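Local coordinates for putative amino acid binding protein (Streptococcus mutans, PDB 4C0R) that binds glutathione, captured here as the oxidised disulfide, and probably delivers it to the cystine ABC importer TcyBC for uptake into the cell, at residues A8-T13 against T49-I54; Y63-N68 against F194-D199; N69-K74 against P190-I195. One frame throughout, in Å; residues are numbered along the deposited sequence.

Contact 1 of 3, residues A8-T13 against T49-I54; sequences ATVGTT and TEWTSI. With CD (cadmium ion), chain H; GDS (oxidized glutathione disulfide), chain C.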
# COMPACT_ATOMS: atom_id res chain seq x y z
N ALA A 8 4.42 -1.46 -12.68
CA ALA A 8 2.96 -1.65 -12.61
C ALA A 8 2.39 -1.18 -11.28
O ALA A 8 2.98 -1.41 -10.22
CB ALA A 8 2.59 -3.10 -12.84
N THR A 9 1.26 -0.46 -11.35
CA THR A 9 0.61 0.06 -10.19
C THR A 9 -0.88 0.02 -10.36
O THR A 9 -1.32 -0.10 -11.49
CB THR A 9 1.11 1.50 -9.92
OG1 THR A 9 0.66 1.95 -8.66
CG2 THR A 9 0.64 2.45 -11.00
N VAL A 10 -1.65 0.16 -9.29
CA VAL A 10 -3.11 0.21 -9.45
C VAL A 10 -3.54 1.66 -9.64
O VAL A 10 -4.45 1.95 -10.43
CB VAL A 10 -3.85 -0.41 -8.27
CG1 VAL A 10 -5.32 -0.50 -8.57
CG2 VAL A 10 -3.31 -1.82 -7.94
N GLY A 11 -2.95 2.60 -8.91
CA GLY A 11 -3.27 3.99 -9.12
C GLY A 11 -4.60 4.42 -8.51
O GLY A 11 -5.14 5.49 -8.88
N THR A 12 -5.08 3.66 -7.52
CA THR A 12 -6.29 4.01 -6.78
C THR A 12 -6.13 4.03 -5.28
O THR A 12 -7.08 3.78 -4.52
CB THR A 12 -7.45 3.07 -7.13
OG1 THR A 12 -7.08 1.74 -6.74
CG2 THR A 12 -7.72 3.14 -8.66
N THR A 13 -4.92 4.33 -4.83
CA THR A 13 -4.57 4.32 -3.43
C THR A 13 -3.86 5.61 -3.01
O THR A 13 -2.64 5.61 -2.78
CB THR A 13 -3.72 3.07 -3.10
OG1 THR A 13 -4.34 1.89 -3.69
CG2 THR A 13 -3.57 2.84 -1.61
N THR A 49 -2.68 -0.80 -13.94
CA THR A 49 -3.21 -2.09 -14.26
C THR A 49 -4.05 -2.60 -13.07
O THR A 49 -4.11 -1.93 -12.03
CB THR A 49 -2.09 -3.05 -14.66
OG1 THR A 49 -2.65 -4.22 -15.30
CG2 THR A 49 -1.28 -3.45 -13.45
N GLU A 50 -4.70 -3.74 -13.20
CA GLU A 50 -5.44 -4.28 -12.07
C GLU A 50 -4.48 -4.80 -11.01
O GLU A 50 -3.39 -5.28 -11.31
CB GLU A 50 -6.31 -5.46 -12.51
CG GLU A 50 -7.39 -5.10 -13.52
CD GLU A 50 -8.67 -4.53 -12.93
OE1 GLU A 50 -8.77 -4.30 -11.72
OE2 GLU A 50 -9.58 -4.30 -13.73
N TRP A 51 -4.93 -4.78 -9.76
CA TRP A 51 -4.12 -5.28 -8.66
C TRP A 51 -3.62 -6.70 -8.92
O TRP A 51 -2.45 -6.98 -8.79
CB TRP A 51 -5.00 -5.25 -7.41
CG TRP A 51 -4.49 -5.93 -6.18
CD1 TRP A 51 -5.05 -7.00 -5.58
CD2 TRP A 51 -3.37 -5.55 -5.37
NE1 TRP A 51 -4.35 -7.35 -4.45
CE2 TRP A 51 -3.31 -6.47 -4.28
CE3 TRP A 51 -2.42 -4.54 -5.44
CZ2 TRP A 51 -2.31 -6.39 -3.30
CZ3 TRP A 51 -1.44 -4.46 -4.46
CH2 TRP A 51 -1.42 -5.39 -3.39
N THR A 52 -4.51 -7.58 -9.34
CA THR A 52 -4.08 -8.98 -9.50
C THR A 52 -3.09 -9.09 -10.67
O THR A 52 -2.20 -9.93 -10.64
CB THR A 52 -5.26 -9.96 -9.64
OG1 THR A 52 -6.11 -9.55 -10.69
CG2 THR A 52 -6.05 -9.99 -8.36
N SER A 53 -3.21 -8.20 -11.63
CA SER A 53 -2.36 -8.20 -12.82
C SER A 53 -0.94 -7.71 -12.51
O SER A 53 -0.00 -8.07 -13.22
CB SER A 53 -2.95 -7.32 -13.93
OG SER A 53 -4.14 -7.90 -14.41
N ILE A 54 -0.76 -6.93 -11.45
CA ILE A 54 0.60 -6.56 -11.05
C ILE A 54 1.37 -7.83 -10.84
O ILE A 54 2.47 -8.02 -11.35
CB ILE A 54 0.62 -5.71 -9.78
CG1 ILE A 54 0.03 -4.34 -10.04
CG2 ILE A 54 2.07 -5.59 -9.27
CD1 ILE A 54 -0.10 -3.49 -8.80
CD CD H . -10.99 -3.22 -12.29
CD1 GDS C . -9.30 -4.25 -7.10
N2 GDS C . -9.78 -3.19 -6.20
CA2 GDS C . -9.15 -1.93 -6.36
C2 GDS C . -9.65 -0.99 -7.40
O2 GDS C . -8.91 -0.10 -7.87
CB2 GDS C . -7.98 -1.47 -5.57
SG2 GDS C . -7.54 -2.57 -4.25
N3 GDS C . -11.02 -1.16 -7.84
CA3 GDS C . -11.54 -0.32 -8.92
C3 GDS C . -11.58 -1.27 -10.12
OE3 GDS C . -12.51 -1.21 -10.97
OE4 GDS C . -10.69 -2.16 -10.29
N4 GDS C . -6.32 -1.85 -1.33
CA4 GDS C . -7.59 -1.54 -0.72
C4 GDS C . -8.10 -2.71 0.05
OE5 GDS C . -7.31 -3.62 0.46
OE6 GDS C . -9.33 -2.71 0.33
C5 GDS C . -5.71 -0.88 -2.18
O5 GDS C . -6.25 0.21 -2.35
CA5 GDS C . -4.50 -1.35 -2.85
N5 GDS C . -3.62 -2.19 -2.16
CB5 GDS C . -4.67 -1.59 -4.32
SG5 GDS C . -5.61 -3.12 -4.56
CA6 GDS C . -1.50 -3.88 1.71
C6 GDS C . -0.90 -5.04 0.94
OE7 GDS C . -1.65 -5.99 0.60
OE8 GDS C . 0.32 -5.05 0.64
N6 GDS C . -0.38 -3.04 2.19
CB6 GDS C . -2.46 -3.11 0.88
CG6 GDS C . -1.85 -2.89 -0.53
CD6 GDS C . -2.68 -1.81 -1.20
O6 GDS C . -2.58 -0.60 -0.99
O HOH W 1 -5.76 0.14 -12.30

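Contact 2 of 3, residues Y63-N68 against F194-D199; sequences YQIGAN and FIFAQD. With CD (cadmium ion), chain U; GDS (oxidized glutathione disulfide), chain C.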
# COMPACT_ATOMS: atom_id res chain seq x y z
N TYR A 63 5.84 -7.29 -16.50
CA TYR A 63 6.22 -6.13 -15.70
C TYR A 63 7.49 -6.46 -14.95
O TYR A 63 7.74 -7.62 -14.64
CB TYR A 63 5.11 -5.78 -14.65
CG TYR A 63 3.75 -5.50 -15.22
CD1 TYR A 63 3.59 -4.70 -16.33
CD2 TYR A 63 2.63 -6.07 -14.65
CE1 TYR A 63 2.34 -4.46 -16.87
CE2 TYR A 63 1.37 -5.81 -15.19
CZ TYR A 63 1.25 -5.02 -16.29
OH TYR A 63 -0.02 -4.76 -16.82
N GLN A 64 8.31 -5.44 -14.62
CA GLN A 64 9.55 -5.62 -13.87
C GLN A 64 9.49 -5.12 -12.43
O GLN A 64 10.19 -5.65 -11.59
CB GLN A 64 10.73 -4.95 -14.58
CG GLN A 64 11.11 -5.62 -15.89
CD GLN A 64 10.05 -5.52 -16.97
OE1 GLN A 64 9.61 -4.43 -17.35
NE2 GLN A 64 9.62 -6.67 -17.46
N ILE A 65 8.66 -4.09 -12.17
CA ILE A 65 8.55 -3.51 -10.83
C ILE A 65 7.08 -3.41 -10.52
O ILE A 65 6.26 -3.12 -11.40
CB ILE A 65 9.15 -2.08 -10.75
CG1 ILE A 65 10.54 -2.04 -11.37
CG2 ILE A 65 9.19 -1.66 -9.30
CD1 ILE A 65 11.14 -0.66 -11.35
N GLY A 66 6.71 -3.64 -9.26
CA GLY A 66 5.37 -3.40 -8.76
C GLY A 66 5.46 -2.40 -7.62
O GLY A 66 6.38 -2.45 -6.81
N ALA A 67 4.52 -1.47 -7.58
CA ALA A 67 4.51 -0.43 -6.53
C ALA A 67 3.10 0.02 -6.32
O ALA A 67 2.47 0.49 -7.25
CB ALA A 67 5.32 0.73 -6.94
N ASN A 68 2.60 -0.18 -5.13
CA ASN A 68 1.29 0.28 -4.71
C ASN A 68 1.10 0.01 -3.21
O ASN A 68 0.29 -0.82 -2.81
CB ASN A 68 0.17 -0.43 -5.52
CG ASN A 68 -1.11 0.38 -5.57
OD1 ASN A 68 -1.45 1.01 -6.58
ND2 ASN A 68 -1.81 0.40 -4.46
N PHE A 194 9.00 -1.53 -2.90
CA PHE A 194 8.89 -1.94 -4.30
C PHE A 194 9.11 -3.43 -4.37
O PHE A 194 9.90 -3.99 -3.60
CB PHE A 194 9.97 -1.29 -5.15
CG PHE A 194 9.81 0.21 -5.28
CD1 PHE A 194 8.76 0.75 -6.01
CD2 PHE A 194 10.72 1.07 -4.68
CE1 PHE A 194 8.62 2.12 -6.14
CE2 PHE A 194 10.58 2.46 -4.82
CZ PHE A 194 9.54 2.96 -5.55
N ILE A 195 8.44 -4.11 -5.30
CA ILE A 195 8.75 -5.48 -5.58
C ILE A 195 9.18 -5.64 -7.03
O ILE A 195 8.93 -4.77 -7.86
CB ILE A 195 7.58 -6.43 -5.27
CG1 ILE A 195 6.32 -6.06 -6.07
CG2 ILE A 195 7.28 -6.51 -3.78
CD1 ILE A 195 5.18 -7.10 -5.90
N PHE A 196 9.87 -6.75 -7.32
CA PHE A 196 10.40 -6.94 -8.66
C PHE A 196 10.17 -8.37 -9.12
O PHE A 196 10.12 -9.30 -8.32
CB PHE A 196 11.91 -6.71 -8.74
CG PHE A 196 12.36 -5.39 -8.16
CD1 PHE A 196 12.55 -5.25 -6.81
CD2 PHE A 196 12.61 -4.33 -8.98
CE1 PHE A 196 12.98 -4.04 -6.25
CE2 PHE A 196 13.02 -3.12 -8.45
CZ PHE A 196 13.21 -2.98 -7.07
N ALA A 197 10.15 -8.52 -10.43
CA ALA A 197 10.15 -9.85 -11.04
C ALA A 197 11.42 -10.53 -10.56
O ALA A 197 12.46 -9.91 -10.30
CB ALA A 197 10.08 -9.73 -12.56
N GLN A 198 11.33 -11.86 -10.38
CA GLN A 198 12.38 -12.56 -9.68
C GLN A 198 13.73 -12.55 -10.39
O GLN A 198 14.78 -12.63 -9.72
CB GLN A 198 11.90 -13.99 -9.37
CG GLN A 198 12.61 -14.58 -8.19
CD GLN A 198 12.02 -15.92 -7.80
OE1 GLN A 198 11.65 -16.72 -8.66
NE2 GLN A 198 11.94 -16.17 -6.50
N ASP A 199 13.72 -12.38 -11.71
CA ASP A 199 14.96 -12.34 -12.46
C ASP A 199 15.59 -10.95 -12.54
O ASP A 199 16.59 -10.76 -13.22
CB ASP A 199 14.81 -12.93 -13.86
CG ASP A 199 13.80 -12.24 -14.70
OD1 ASP A 199 13.27 -11.17 -14.32
OD2 ASP A 199 13.50 -12.77 -15.79
CD CD U . 12.88 -10.95 -17.44
CD1 GDS C . -9.30 -4.25 -7.10
N2 GDS C . -9.78 -3.19 -6.20
CA2 GDS C . -9.15 -1.93 -6.36
C2 GDS C . -9.65 -0.99 -7.40
O2 GDS C . -8.91 -0.10 -7.87
CB2 GDS C . -7.98 -1.47 -5.57
SG2 GDS C . -7.54 -2.57 -4.25
N3 GDS C . -11.02 -1.16 -7.84
CA3 GDS C . -11.54 -0.32 -8.92
C3 GDS C . -11.58 -1.27 -10.12
OE3 GDS C . -12.51 -1.21 -10.97
OE4 GDS C . -10.69 -2.16 -10.29
N4 GDS C . -6.32 -1.85 -1.33
CA4 GDS C . -7.59 -1.54 -0.72
C4 GDS C . -8.10 -2.71 0.05
OE5 GDS C . -7.31 -3.62 0.46
OE6 GDS C . -9.33 -2.71 0.33
C5 GDS C . -5.71 -0.88 -2.18
O5 GDS C . -6.25 0.21 -2.35
CA5 GDS C . -4.50 -1.35 -2.85
N5 GDS C . -3.62 -2.19 -2.16
CB5 GDS C . -4.67 -1.59 -4.32
SG5 GDS C . -5.61 -3.12 -4.56
CA6 GDS C . -1.50 -3.88 1.71
C6 GDS C . -0.90 -5.04 0.94
OE7 GDS C . -1.65 -5.99 0.60
OE8 GDS C . 0.32 -5.05 0.64
N6 GDS C . -0.38 -3.04 2.19
CB6 GDS C . -2.46 -3.11 0.88
CG6 GDS C . -1.85 -2.89 -0.53
CD6 GDS C . -2.68 -1.81 -1.20
O6 GDS C . -2.58 -0.60 -0.99

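Contact 3 of 3, residues N69-K74 against P190-I195; sequences NISYTK and PYVYFI. With GDS (oxidized glutathione disulfide), chain C.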
# COMPACT_ATOMS: atom_id res chain seq x y z
N ASN A 69 1.82 0.71 -2.36
CA ASN A 69 1.67 0.54 -0.89
C ASN A 69 1.79 -0.96 -0.50
O ASN A 69 1.02 -1.47 0.32
CB ASN A 69 0.31 1.09 -0.49
CG ASN A 69 0.01 1.05 1.01
OD1 ASN A 69 0.84 1.40 1.85
ND2 ASN A 69 -1.21 0.66 1.33
N ILE A 70 2.77 -1.64 -1.09
CA ILE A 70 2.87 -3.09 -0.95
C ILE A 70 3.66 -3.53 0.25
O ILE A 70 4.80 -3.15 0.41
CB ILE A 70 3.51 -3.69 -2.20
CG1 ILE A 70 2.61 -3.45 -3.42
CG2 ILE A 70 3.78 -5.20 -2.09
CD1 ILE A 70 3.31 -3.75 -4.81
N SER A 71 3.05 -4.34 1.11
CA SER A 71 3.66 -4.89 2.29
C SER A 71 4.52 -6.12 1.97
O SER A 71 4.36 -6.76 0.95
CB SER A 71 2.56 -5.41 3.24
OG SER A 71 1.70 -4.37 3.66
N TYR A 72 5.43 -6.43 2.89
CA TYR A 72 6.13 -7.72 2.84
C TYR A 72 5.22 -8.83 3.32
O TYR A 72 4.62 -8.74 4.43
CB TYR A 72 7.30 -7.68 3.82
CG TYR A 72 8.05 -8.98 3.83
CD1 TYR A 72 8.95 -9.25 2.84
CD2 TYR A 72 7.82 -9.92 4.82
CE1 TYR A 72 9.66 -10.44 2.82
CE2 TYR A 72 8.54 -11.15 4.79
CZ TYR A 72 9.46 -11.35 3.79
OH TYR A 72 10.20 -12.54 3.65
N THR A 73 5.17 -9.95 2.57
CA THR A 73 4.68 -11.20 3.15
C THR A 73 5.59 -12.29 2.68
O THR A 73 6.24 -12.19 1.64
CB THR A 73 3.25 -11.59 2.69
OG1 THR A 73 3.26 -11.91 1.31
CG2 THR A 73 2.24 -10.45 2.90
N LYS A 74 5.67 -13.35 3.48
CA LYS A 74 6.44 -14.52 3.05
C LYS A 74 5.92 -15.10 1.74
O LYS A 74 6.71 -15.49 0.87
CB LYS A 74 6.41 -15.58 4.17
CG LYS A 74 7.00 -15.10 5.48
N PRO A 190 5.58 -2.06 9.94
CA PRO A 190 4.60 -2.04 8.84
C PRO A 190 5.14 -1.35 7.58
O PRO A 190 4.60 -0.36 7.12
CB PRO A 190 3.44 -1.24 9.44
CG PRO A 190 4.11 -0.33 10.39
CD PRO A 190 5.24 -1.09 10.98
N TYR A 191 6.22 -1.89 7.06
CA TYR A 191 6.90 -1.26 5.97
C TYR A 191 6.22 -1.52 4.64
O TYR A 191 5.50 -2.53 4.47
CB TYR A 191 8.35 -1.73 5.92
CG TYR A 191 9.27 -1.25 7.05
CD1 TYR A 191 8.98 -0.15 7.78
CD2 TYR A 191 10.47 -1.89 7.28
CE1 TYR A 191 9.86 0.31 8.78
CE2 TYR A 191 11.36 -1.42 8.21
CZ TYR A 191 11.04 -0.32 8.94
OH TYR A 191 11.95 0.16 9.91
N VAL A 192 6.47 -0.65 3.68
CA VAL A 192 6.02 -0.92 2.33
C VAL A 192 7.23 -0.78 1.40
O VAL A 192 8.28 -0.17 1.79
CB VAL A 192 4.90 -0.10 1.93
CG1 VAL A 192 3.60 -0.50 2.76
CG2 VAL A 192 5.27 1.34 2.06
N TYR A 193 7.13 -1.35 0.21
CA TYR A 193 8.31 -1.66 -0.60
C TYR A 193 7.99 -1.62 -2.07
O TYR A 193 6.81 -1.78 -2.42
CB TYR A 193 8.67 -3.14 -0.38
CG TYR A 193 9.01 -3.53 1.03
CD1 TYR A 193 8.02 -3.87 1.97
CD2 TYR A 193 10.32 -3.55 1.42
CE1 TYR A 193 8.37 -4.23 3.28
CE2 TYR A 193 10.67 -3.87 2.73
CZ TYR A 193 9.72 -4.24 3.63
OH TYR A 193 10.10 -4.58 4.92
N PHE A 194 9.00 -1.53 -2.90
CA PHE A 194 8.89 -1.94 -4.30
C PHE A 194 9.11 -3.43 -4.37
O PHE A 194 9.90 -3.99 -3.60
CB PHE A 194 9.97 -1.29 -5.15
CG PHE A 194 9.81 0.21 -5.28
CD1 PHE A 194 8.76 0.75 -6.01
CD2 PHE A 194 10.72 1.07 -4.68
CE1 PHE A 194 8.62 2.12 -6.14
CE2 PHE A 194 10.58 2.46 -4.82
CZ PHE A 194 9.54 2.96 -5.55
N ILE A 195 8.44 -4.11 -5.30
CA ILE A 195 8.75 -5.48 -5.58
C ILE A 195 9.18 -5.64 -7.03
O ILE A 195 8.93 -4.77 -7.86
CB ILE A 195 7.58 -6.43 -5.27
CG1 ILE A 195 6.32 -6.06 -6.07
CG2 ILE A 195 7.28 -6.51 -3.78
CD1 ILE A 195 5.18 -7.10 -5.90
CD1 GDS C . -9.30 -4.25 -7.10
N2 GDS C . -9.78 -3.19 -6.20
CA2 GDS C . -9.15 -1.93 -6.36
C2 GDS C . -9.65 -0.99 -7.40
O2 GDS C . -8.91 -0.10 -7.87
CB2 GDS C . -7.98 -1.47 -5.57
SG2 GDS C . -7.54 -2.57 -4.25
N3 GDS C . -11.02 -1.16 -7.84
CA3 GDS C . -11.54 -0.32 -8.92
C3 GDS C . -11.58 -1.27 -10.12
OE3 GDS C . -12.51 -1.21 -10.97
OE4 GDS C . -10.69 -2.16 -10.29
N4 GDS C . -6.32 -1.85 -1.33
CA4 GDS C . -7.59 -1.54 -0.72
C4 GDS C . -8.10 -2.71 0.05
OE5 GDS C . -7.31 -3.62 0.46
OE6 GDS C . -9.33 -2.71 0.33
C5 GDS C . -5.71 -0.88 -2.18
O5 GDS C . -6.25 0.21 -2.35
CA5 GDS C . -4.50 -1.35 -2.85
N5 GDS C . -3.62 -2.19 -2.16
CB5 GDS C . -4.67 -1.59 -4.32
SG5 GDS C . -5.61 -3.12 -4.56
CA6 GDS C . -1.50 -3.88 1.71
C6 GDS C . -0.90 -5.04 0.94
OE7 GDS C . -1.65 -5.99 0.60
OE8 GDS C . 0.32 -5.05 0.64
N6 GDS C . -0.38 -3.04 2.19
CB6 GDS C . -2.46 -3.11 0.88
CG6 GDS C . -1.85 -2.89 -0.53
CD6 GDS C . -2.68 -1.81 -1.20
O6 GDS C . -2.58 -0.60 -0.99
O HOH W 2 4.58 -0.31 -3.04
O HOH W 3 2.99 -3.09 5.59
O HOH W 4 5.52 -5.07 5.40

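Contact 1 of 3, residues A8-T13 against T49-I54
The hydroxyl Thr9 OG1 is the best-held polar atom, with three hydrogen-bond partners, Ser17 OG, Ala67 O and Asn68 OD1, all outside the two segments. Thr49 O is held less firmly: a water donates to it at 2.7 Å and also to Val10 O, and Val10 CA points its hydrogen at Thr49 O from 3.5 Å in a weaker CA-H...O contact, nearly straight at 171°. The N-H of the same residue, Thr49 N, donates to Thr9 O at 2.9 Å, arriving nearly along the C=O axis (169°). Thr49 is thus tied to segment 8-13 directly by its N-H, and by its C=O through the water and the CA-H...O contact; its OG1 goes to Tyr63.

Strands 3-9 and 42-48 run parallel in the sheet, and the contact joins their C-terminal ends just where helix 51-59 begins, the usual place for the ligand in a family 3 solute-binding protein. Beyond it Thr12 and Thr13, both facing Ser17, form a classic beta bulge.

Val10 carries the apolar part. With CG1 anti to its backbone N (chi1 -172°), CG2 is anti to the carbonyl carbon: Val10 CG2 packs 3.6 Å from Trp51 CA at the helix start, sits at the edge of the Trp51 ring, and meets Ile54 CD1 at 3.7 Å, the two side chains crossing at about a right angle. Trp51 offers one face to the disulfide, with GDS SG5 3.4 Å from Trp51 CD2 and offset toward the rim.

The bound glutathione disulfide is also held by both bulge hydroxyls; Thr12 OG1 donates to GDS O2 at 2.8 Å, Thr13 OG1 to GDS O5. Glu50, its chain bent at chi2, turns both carboxylate oxygens to a cadmium ion, Glu50 OE2 2.3 Å from the metal, and GDS OE4 binds the same ion, which probably offsets the repulsion between the two carboxylates.

Contact 2 of 3, residues Y63-N68 against F194-D199
The Phe194 ring turns its edge to the neighbouring strand: Ala67 CB lies near the ring plane, 3.6 Å from Phe194 CD1, and Gly66 O sits at the edge too. Val31 and Ala32 pack against the same ring. Ile65 stands between two phenylalanines and points the same way as both, its CG2 beside Phe194 and Ile65 CG1 3.9 Å from Phe196 CD2; Leu203 of helix 201-216 covers Ile65 and Phe196.

Strands 65-67 and 194-196 pair antiparallel in the main sheet. Gly66 and Ile195 form the hydrogen-bonded pair, Gly66 N giving to Ile195 O at 2.9 Å and Ile195 N to Gly66 O at 3.0 Å, the latter nearly straight (171°) and in the carbonyl plane. Ala197 N continues the ladder to Gln64 O at 3.1 Å, from above the carbonyl plane, and Ala197 CB covers the buried Tyr63 O, which finds no partner. On the other face Ile195 CG1, in the crowded position between N and carbonyl carbon (chi1 59°), lies 3.7 Å from Gly66 O, where a side chain on that glycine would point.

Past the strand, and apart from its pairing, Asp199 OD2 and Asp61 bind a cadmium ion. Backbone bonds and hydrocarbon hold the strands without any charged pair.

Contact 3 of 3, residues N69-K74 against P190-I195
The chain turns a corner at Asn69, leaving the main sheet to line the ligand cleft of this solute-binding fold before Thr73 caps helix 74-77; strand 191-195 backs it, roughly at right angles. The direct backbone tie is Tyr193 N to Ile70 O, 3.0 Å in the carbonyl plane but bent at the hydrogen.

In Asn69, CG anti to the backbone N (chi1 -177°) sends the amide toward the ligand, and chi2 turns ND2 to GDS O6, where Asn69 ND2 donates to GDS O6 at 3.0 Å, and OD1 to Val192 CG1; OD1 also takes a weak hydrogen bond from Asn89. Ile70 has CG1 anti to the carbonyl carbon and extends CD1 to Ile195 CD1 at 4.0 Å, across it at about a right angle. In Ser71, OG anti to the carbonyl carbon (chi1 -61°) brings the hydroxyl to the amino group of the ligand: GDS N6 donates to Ser71 OG at 2.9 Å and to Asn69 O at 2.8 Å. Ser71 N meets the carboxylate oxygen GDS OE8 at 2.9 Å, essentially straight at 178°. The alpha-amino and alpha-carboxylate groups of one glutamyl residue are thus read together, and Arg76 also binds the ligand.

Tyr193, CG likewise anti to the carbonyl carbon, lays its ring with Ile70 O at the edge and in plane, and its CE1 touches Tyr72 CB at 3.7 Å. Tyr72 sends its own ring away, to meet Tyr82.

Waters fill in where the backbones part. One bridges Ile70 N and Tyr193 O; Tyr191 O accepts from two others, one bonded to Ser71 OG and the other accepting from Tyr72 N at 2.9 Å.

All three contacts are largely buried, and contact 3, nearest the centre of the chain, also reaches the surface at Tyr72. Contacts 2 and 3 share strands 65-71 and 191-196: in contact 2 they pair regularly, in contact 3 they part past the corner and waters bridge them, as one water does in contact 1. Contact 1 joins the sheet from the other side, since strand 3-9 neighbours strand 65-71, and it touches contact 2 through two probable hydrogen bonds, Ala8 N to Ile65 O and Thr9 OG1 to Ala67 O. Contacts 1 and 3 grip different parts of the ligand, disulfide and glycine end against glutamyl end, whereas contact 2 mostly supplies the scaffold between them.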